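Local coordinates for aryl acylamidase (bacterium CSBL00001, PDB 4YJ6), which probably hydrolyses the amide bond of aryl acylamides as a member of the amidase signature family, at residues 47-52 / 128-133; 259-264 / 469-474. One frame throughout, in Å; residues are numbered along the deposited sequence.

Contact 1: 47-52 / 128-133; sequences AVVYKA and LGQTNS
Val49 and Tyr50 both turn their backbone N-H to the carbonyl of Gln130, the mark of a classic beta bulge between antiparallel strands. The Val49 N bond to Gln130 O is short and nearly straight (2.9 Å, 167° at the hydrogen), whereas the Tyr50 N bond to the same oxygen is weak at 3.5 Å. Gln130 N answers with a bond to Tyr50 O, and outer bonds join Asn132 N to Ala47 O and Ala52 N to Leu128 O. At Gly129 the backbone angles call for glycine, and a CB would strike Tyr50 O.

Gln130 NE2 donates to Pro94 O, Thr131 OG1 bonds to Met83 O, Lys51 NZ forms a salt bridge with Glu39, and Asn144, Gly148 and Thr150 hold the Asn132 amide. On the face they share, Gln130 OE1 lies 3.5 Å from Tyr50 CB. Val49 CG1, anti to its carbonyl carbon (chi1 -61°), rests 3.4 Å from Asn132 OD1 and also against Asn132 CB, while CG2 lies 3.6 Å from Gln130 O. An alanine here would lose both methyls and would probably leave the Asn132 side chain without its apolar neighbour. The bulge thus lets one carbonyl serve two donors while the strands stay paired.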
ATOM      1  N   ALA A  47       9.014   5.817  10.932  1.00 15.35           N
ATOM      2  CA  ALA A  47       8.245   5.769   9.684  1.00 15.12           C
ATOM      3  C   ALA A  47       8.692   6.849   8.689  1.00 16.60           C
ATOM      4  O   ALA A  47       8.609   6.658   7.494  1.00 14.62           O
ATOM      5  CB  ALA A  47       6.738   5.922  10.002  1.00 16.13           C
ATOM      6  N   VAL A  48       9.163   7.987   9.191  1.00 14.24           N
ATOM      7  CA  VAL A  48       9.508   9.118   8.317  1.00 13.48           C
ATOM      8  C   VAL A  48      10.976   9.072   7.933  1.00 16.50           C
ATOM      9  O   VAL A  48      11.837   8.897   8.794  1.00 18.63           O
ATOM     10  CB  VAL A  48       9.144  10.457   9.020  1.00 14.76           C
ATOM     11  CG1 VAL A  48       9.594  11.670   8.176  1.00 15.93           C
ATOM     12  CG2 VAL A  48       7.657  10.509   9.315  1.00 16.73           C
ATOM     13  N   VAL A  49      11.270   9.195   6.643  1.00 13.93           N
ATOM     14  CA  VAL A  49      12.643   9.179   6.184  1.00 14.53           C
ATOM     15  C   VAL A  49      13.087  10.507   5.564  1.00 16.48           C
ATOM     16  O   VAL A  49      14.285  10.718   5.357  1.00 17.20           O
ATOM     17  CB  VAL A  49      12.904   8.025   5.184  1.00 15.41           C
ATOM     18  CG1 VAL A  49      12.634   6.694   5.877  1.00 15.55           C
ATOM     19  CG2 VAL A  49      12.035   8.168   3.911  1.00 16.27           C
ATOM     20  N   TYR A  50      12.147  11.392   5.261  1.00 15.14           N
ATOM     21  CA  TYR A  50      12.491  12.751   4.781  1.00 14.30           C
ATOM     22  C   TYR A  50      11.429  13.701   5.307  1.00 15.27           C
ATOM     23  O   TYR A  50      10.231  13.376   5.261  1.00 13.90           O
ATOM     24  CB  TYR A  50      12.514  12.811   3.241  1.00 15.07           C
ATOM     25  CG  TYR A  50      12.721  14.214   2.707  1.00 15.39           C
ATOM     26  CD1 TYR A  50      13.919  14.882   2.934  1.00 17.69           C
ATOM     27  CD2 TYR A  50      11.724  14.861   1.952  1.00 15.55           C
ATOM     28  CE1 TYR A  50      14.120  16.161   2.460  1.00 21.33           C
ATOM     29  CE2 TYR A  50      11.934  16.158   1.456  1.00 18.03           C
ATOM     30  CZ  TYR A  50      13.139  16.781   1.720  1.00 19.68           C
ATOM     31  OH  TYR A  50      13.379  18.056   1.248  1.00 23.38           O
ATOM     32  N   LYS A  51      11.851  14.872   5.795  1.00 14.88           N
ATOM     33  CA  LYS A  51      10.920  15.860   6.301  1.00 15.24           C
ATOM     34  C   LYS A  51      11.000  17.072   5.395  1.00 14.31           C
ATOM     35  O   LYS A  51      12.104  17.584   5.133  1.00 15.93           O
ATOM     36  CB  LYS A  51      11.286  16.237   7.744  1.00 16.59           C
ATOM     37  CG  LYS A  51      11.123  15.060   8.695  1.00 17.78           C
ATOM     38  CD  LYS A  51      11.775  15.283  10.074  1.00 20.11           C
ATOM     39  CE  LYS A  51      11.502  14.072  10.984  1.00 23.67           C
ATOM     40  NZ  LYS A  51      12.093  14.237  12.358  1.00 27.25           N
ATOM     41  N   ALA A  52       9.841  17.502   4.897  1.00 12.81           N
ATOM     42  CA  ALA A  52       9.747  18.660   3.995  1.00 14.26           C
ATOM     43  C   ALA A  52       8.929  19.752   4.693  1.00 13.97           C
ATOM     44  O   ALA A  52       7.985  20.323   4.128  1.00 15.03           O
ATOM     45  CB  ALA A  52       9.078  18.267   2.666  1.00 17.04           C
ATOM     46  N   LEU A 128       4.078  16.522   3.687  1.00 12.22           N
ATOM     47  CA  LEU A 128       4.998  16.817   4.792  1.00 12.48           C
ATOM     48  C   LEU A 128       6.344  16.102   4.664  1.00 14.28           C
ATOM     49  O   LEU A 128       7.263  16.394   5.427  1.00 14.10           O
ATOM     50  CB  LEU A 128       4.363  16.473   6.166  1.00 14.53           C
ATOM     51  CG  LEU A 128       3.785  17.782   6.759  1.00 23.07           C
ATOM     52  CD1 LEU A 128       2.470  18.105   6.072  1.00 19.78           C
ATOM     53  CD2 LEU A 128       3.608  17.717   8.243  1.00 27.84           C
ATOM     54  N   GLY A 129       6.472  15.167   3.723  1.00 13.00           N
ATOM     55  CA  GLY A 129       7.697  14.373   3.618  1.00 14.27           C
ATOM     56  C   GLY A 129       7.478  12.995   3.012  1.00 13.96           C
ATOM     57  O   GLY A 129       6.487  12.793   2.310  1.00 11.64           O
ATOM     58  N   GLN A 130       8.405  12.068   3.281  1.00 12.73           N
ATOM     59  CA  GLN A 130       8.363  10.709   2.704  1.00 11.63           C
ATOM     60  C   GLN A 130       8.448   9.661   3.787  1.00 15.58           C
ATOM     61  O   GLN A 130       9.049   9.901   4.841  1.00 14.93           O
ATOM     62  CB  GLN A 130       9.553  10.479   1.780  1.00 13.96           C
ATOM     63  CG  GLN A 130       9.635  11.469   0.619  1.00 13.00           C
ATOM     64  CD  GLN A 130      10.890  11.258  -0.202  1.00 15.57           C
ATOM     65  OE1 GLN A 130      11.939  10.898   0.349  1.00 17.35           O
ATOM     66  NE2 GLN A 130      10.813  11.516  -1.507  1.00 14.55           N
ATOM     67  N   THR A 131       7.898   8.482   3.495  1.00 12.39           N
ATOM     68  CA  THR A 131       7.874   7.369   4.418  1.00 13.05           C
ATOM     69  C   THR A 131       8.779   6.213   3.988  1.00 13.45           C
ATOM     70  O   THR A 131       9.072   6.035   2.805  1.00 13.18           O
ATOM     71  CB  THR A 131       6.421   6.824   4.563  1.00 14.08           C
ATOM     72  OG1 THR A 131       5.909   6.538   3.255  1.00 12.01           O
ATOM     73  CG2 THR A 131       5.523   7.880   5.225  1.00 13.05           C
ATOM     74  N   ASN A 132       9.188   5.399   4.969  1.00 13.08           N
ATOM     75  CA  ASN A 132      10.184   4.336   4.770  1.00 12.89           C
ATOM     76  C   ASN A 132       9.646   3.143   3.963  1.00 12.29           C
ATOM     77  O   ASN A 132       8.467   2.791   4.092  1.00 13.17           O
ATOM     78  CB  ASN A 132      10.596   3.815   6.154  1.00 13.69           C
ATOM     79  CG  ASN A 132      11.953   3.119   6.155  1.00 13.53           C
ATOM     80  OD1 ASN A 132      12.760   3.301   5.274  1.00 13.86           O
ATOM     81  ND2 ASN A 132      12.190   2.303   7.185  1.00 14.17           N
ATOM     82  N   SER A 133      10.540   2.534   3.178  1.00 13.24           N
ATOM     83  CA  SER A 133      10.276   1.313   2.403  1.00 15.12           C
ATOM     84  C   SER A 133      11.538   0.448   2.517  1.00 13.90           C
ATOM     85  O   SER A 133      12.632   0.986   2.709  1.00 13.07           O
ATOM     86  CB  SER A 133      10.016   1.694   0.909  1.00 13.98           C
ATOM     87  OG  SER A 133      10.052   0.554   0.016  1.00 13.68           O
TER

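Contact 2: 259-264 / 469-474; sequences TSALAQ and DVIAAS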
ATOM      1  N   THR A 259     -17.227   8.155  -3.649  1.00 12.43           N
ATOM      2  CA  THR A 259     -18.068   8.337  -2.453  1.00 15.25           C
ATOM      3  C   THR A 259     -19.494   7.854  -2.688  1.00 13.90           C
ATOM      4  O   THR A 259     -20.241   7.620  -1.735  1.00 15.34           O
ATOM      5  CB  THR A 259     -18.089   9.821  -1.946  1.00 16.67           C
ATOM      6  OG1 THR A 259     -18.778  10.644  -2.885  1.00 16.98           O
ATOM      7  CG2 THR A 259     -16.673  10.345  -1.729  1.00 15.35           C
ATOM      8  N   SER A 260     -19.883   7.710  -3.949  1.00 14.00           N
ATOM      9  CA  SER A 260     -21.241   7.306  -4.273  1.00 16.22           C
ATOM     10  C   SER A 260     -21.524   5.866  -3.835  1.00 15.03           C
ATOM     11  O   SER A 260     -22.682   5.477  -3.681  1.00 16.87           O
ATOM     12  CB  SER A 260     -21.550   7.472  -5.765  1.00 18.12           C
ATOM     13  OG  SER A 260     -20.876   6.488  -6.557  1.00 16.63           O
ATOM     14  N   ALA A 261     -20.475   5.090  -3.636  1.00 11.99           N
ATOM     15  CA  ALA A 261     -20.608   3.678  -3.264  1.00 14.89           C
ATOM     16  C   ALA A 261     -20.666   3.452  -1.750  1.00 14.36           C
ATOM     17  O   ALA A 261     -21.002   2.346  -1.294  1.00 14.30           O
ATOM     18  CB  ALA A 261     -19.429   2.906  -3.833  1.00 16.29           C
ATOM     19  N   LEU A 262     -20.352   4.475  -0.960  1.00 13.59           N
ATOM     20  CA  LEU A 262     -20.238   4.282   0.496  1.00 11.85           C
ATOM     21  C   LEU A 262     -21.533   3.772   1.125  1.00 14.98           C
ATOM     22  O   LEU A 262     -21.486   2.927   2.007  1.00 15.35           O
ATOM     23  CB  LEU A 262     -19.836   5.573   1.225  1.00 14.25           C
ATOM     24  CG  LEU A 262     -18.423   6.066   0.869  1.00 12.71           C
ATOM     25  CD1 LEU A 262     -18.227   7.514   1.338  1.00 15.54           C
ATOM     26  CD2 LEU A 262     -17.337   5.105   1.391  1.00 12.19           C
ATOM     27  N   ALA A 263     -22.672   4.263   0.664  1.00 16.06           N
ATOM     28  CA  ALA A 263     -23.953   3.877   1.276  1.00 17.25           C
ATOM     29  C   ALA A 263     -24.691   2.768   0.539  1.00 19.02           C
ATOM     30  O   ALA A 263     -25.848   2.458   0.863  1.00 22.20           O
ATOM     31  CB  ALA A 263     -24.869   5.111   1.387  1.00 18.21           C
ATOM     32  N   GLN A 264     -24.051   2.149  -0.441  1.00 15.62           N
ATOM     33  CA  GLN A 264     -24.738   1.249  -1.338  1.00 18.27           C
ATOM     34  C   GLN A 264     -25.152  -0.079  -0.683  1.00 21.14           C
ATOM     35  O   GLN A 264     -26.166  -0.662  -1.059  1.00 20.70           O
ATOM     36  CB  GLN A 264     -23.797   0.955  -2.479  1.00 23.19           C
ATOM     37  CG  GLN A 264     -24.396   0.196  -3.576  1.00 27.78           C
ATOM     38  CD  GLN A 264     -23.544   0.337  -4.809  1.00 35.60           C
ATOM     39  OE1 GLN A 264     -23.094  -0.660  -5.365  1.00 41.53           O
ATOM     40  NE2 GLN A 264     -23.290   1.594  -5.241  1.00 40.01           N
ATOM     41  N   ASP A 469     -17.553  -1.482  -6.247  1.00 10.46           N
ATOM     42  CA  ASP A 469     -18.078  -2.651  -5.510  1.00 12.58           C
ATOM     43  C   ASP A 469     -17.191  -2.907  -4.289  1.00 13.49           C
ATOM     44  O   ASP A 469     -17.666  -3.313  -3.221  1.00 11.88           O
ATOM     45  CB  ASP A 469     -18.053  -3.919  -6.381  1.00 12.59           C
ATOM     46  CG  ASP A 469     -19.184  -3.986  -7.409  1.00 17.98           C
ATOM     47  OD1 ASP A 469     -20.143  -3.185  -7.324  1.00 17.64           O
ATOM     48  OD2 ASP A 469     -19.116  -4.884  -8.297  1.00 15.17           O
ATOM     49  N   VAL A 470     -15.887  -2.727  -4.456  1.00 10.72           N
ATOM     50  CA  VAL A 470     -14.941  -2.933  -3.346  1.00 10.55           C
ATOM     51  C   VAL A 470     -15.206  -1.878  -2.270  1.00 11.02           C
ATOM     52  O   VAL A 470     -15.252  -2.207  -1.084  1.00 11.36           O
ATOM     53  CB  VAL A 470     -13.484  -2.876  -3.802  1.00 11.26           C
ATOM     54  CG1 VAL A 470     -12.511  -3.017  -2.599  1.00 10.47           C
ATOM     55  CG2 VAL A 470     -13.214  -3.996  -4.823  1.00 12.08           C
ATOM     56  N   ILE A 471     -15.364  -0.623  -2.674  1.00 10.70           N
ATOM     57  CA  ILE A 471     -15.686   0.442  -1.713  1.00 10.13           C
ATOM     58  C   ILE A 471     -17.010   0.082  -0.995  1.00 12.33           C
ATOM     59  O   ILE A 471     -17.103   0.186   0.214  1.00 10.39           O
ATOM     60  CB  ILE A 471     -15.841   1.811  -2.398  1.00 10.94           C
ATOM     61  CG1 ILE A 471     -14.487   2.325  -2.936  1.00  8.80           C
ATOM     62  CG2 ILE A 471     -16.438   2.827  -1.445  1.00 10.48           C
ATOM     63  CD1 ILE A 471     -13.469   2.715  -1.839  1.00 12.15           C
ATOM     64  N   ALA A 472     -18.030  -0.319  -1.749  1.00 11.15           N
ATOM     65  CA  ALA A 472     -19.357  -0.572  -1.147  1.00 13.36           C
ATOM     66  C   ALA A 472     -19.251  -1.677  -0.086  1.00 13.50           C
ATOM     67  O   ALA A 472     -19.756  -1.546   1.058  1.00 13.03           O
ATOM     68  CB  ALA A 472     -20.354  -0.974  -2.207  1.00 14.18           C
ATOM     69  N   ALA A 473     -18.605  -2.774  -0.444  1.00 11.28           N
ATOM     70  CA  ALA A 473     -18.457  -3.877   0.522  1.00 10.73           C
ATOM     71  C   ALA A 473     -17.607  -3.461   1.740  1.00 14.36           C
ATOM     72  O   ALA A 473     -17.872  -3.882   2.885  1.00 12.32           O
ATOM     73  CB  ALA A 473     -17.827  -5.078  -0.178  1.00 11.40           C
ATOM     74  N   SER A 474     -16.552  -2.682   1.492  1.00 10.90           N
ATOM     75  CA  SER A 474     -15.673  -2.242   2.557  1.00 11.06           C
ATOM     76  C   SER A 474     -16.451  -1.376   3.539  1.00 10.95           C
ATOM     77  O   SER A 474     -16.298  -1.529   4.749  1.00 12.36           O
ATOM     78  CB  SER A 474     -14.494  -1.412   1.975  1.00 11.60           C
ATOM     79  OG  SER A 474     -13.691  -2.220   1.120  1.00 10.27           O
TER
HETATM   80  O   HOH W   1     -21.850   0.212   1.485  1.00 13.21           O
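Ala261 and Ala472 form the nearest CA pair, 4.9 Å apart, where a loop with helical backbone angles at 259-262 meets the regular helix of 469-474. A type I beta turn from Ala261 to Gln264 ends the loop segment, and no direct hydrogen bond crosses to the helix. Instead Ala261 O receives a CA-H...O contact from Ala472 CA at 3.4 Å, besides the N-H of Gln264 within the turn. One water joins the backbones, donating to Leu262 O and to Ala472 O, each at 2.8 Å; Arg479 NH1 also donates to Leu262 O.

This is a loop packed on a helix: the segment 259-264 precedes strand 270-273, and helix 467-480 follows strand 454-462, both strands of the large mixed sheet of the amidase fold. Ile471 carries the apolar part through CG2, which, anti to the backbone N, is turned to the loop, where it meets Ala261 CB at 3.8 Å and Leu262 CD2 at 3.7 Å. Leu262 begins by pointing away from the helix, but its branch reaches back, and the two side chains meet obliquely. Beside them the small Ala472 CB lies 3.5 Å from Ala261 O and 4.0 Å from Gln264 CB.

In the fold
Followed from the N terminus, the chain leaves helix 27-45, enters contact 1 at 47-52 and returns to it at 128-133, closing a loop of 75 residues that includes helix 53-69, strand 80-84 and helix 115-122. This pairs an outermost strand with the central strand of the small three-stranded sheet. Only later does contact 2 open at 259-264, and its loop of 204 residues closes at helix 467-480, near the end of the chain. The two loops therefore follow in series, neither nesting nor crossing. Contact 2 ties helix 467-480 to the approach to strand 270-273. The centres of contact 1 and contact 2 are about 31 Å apart, on opposite sides of the centre of the chain.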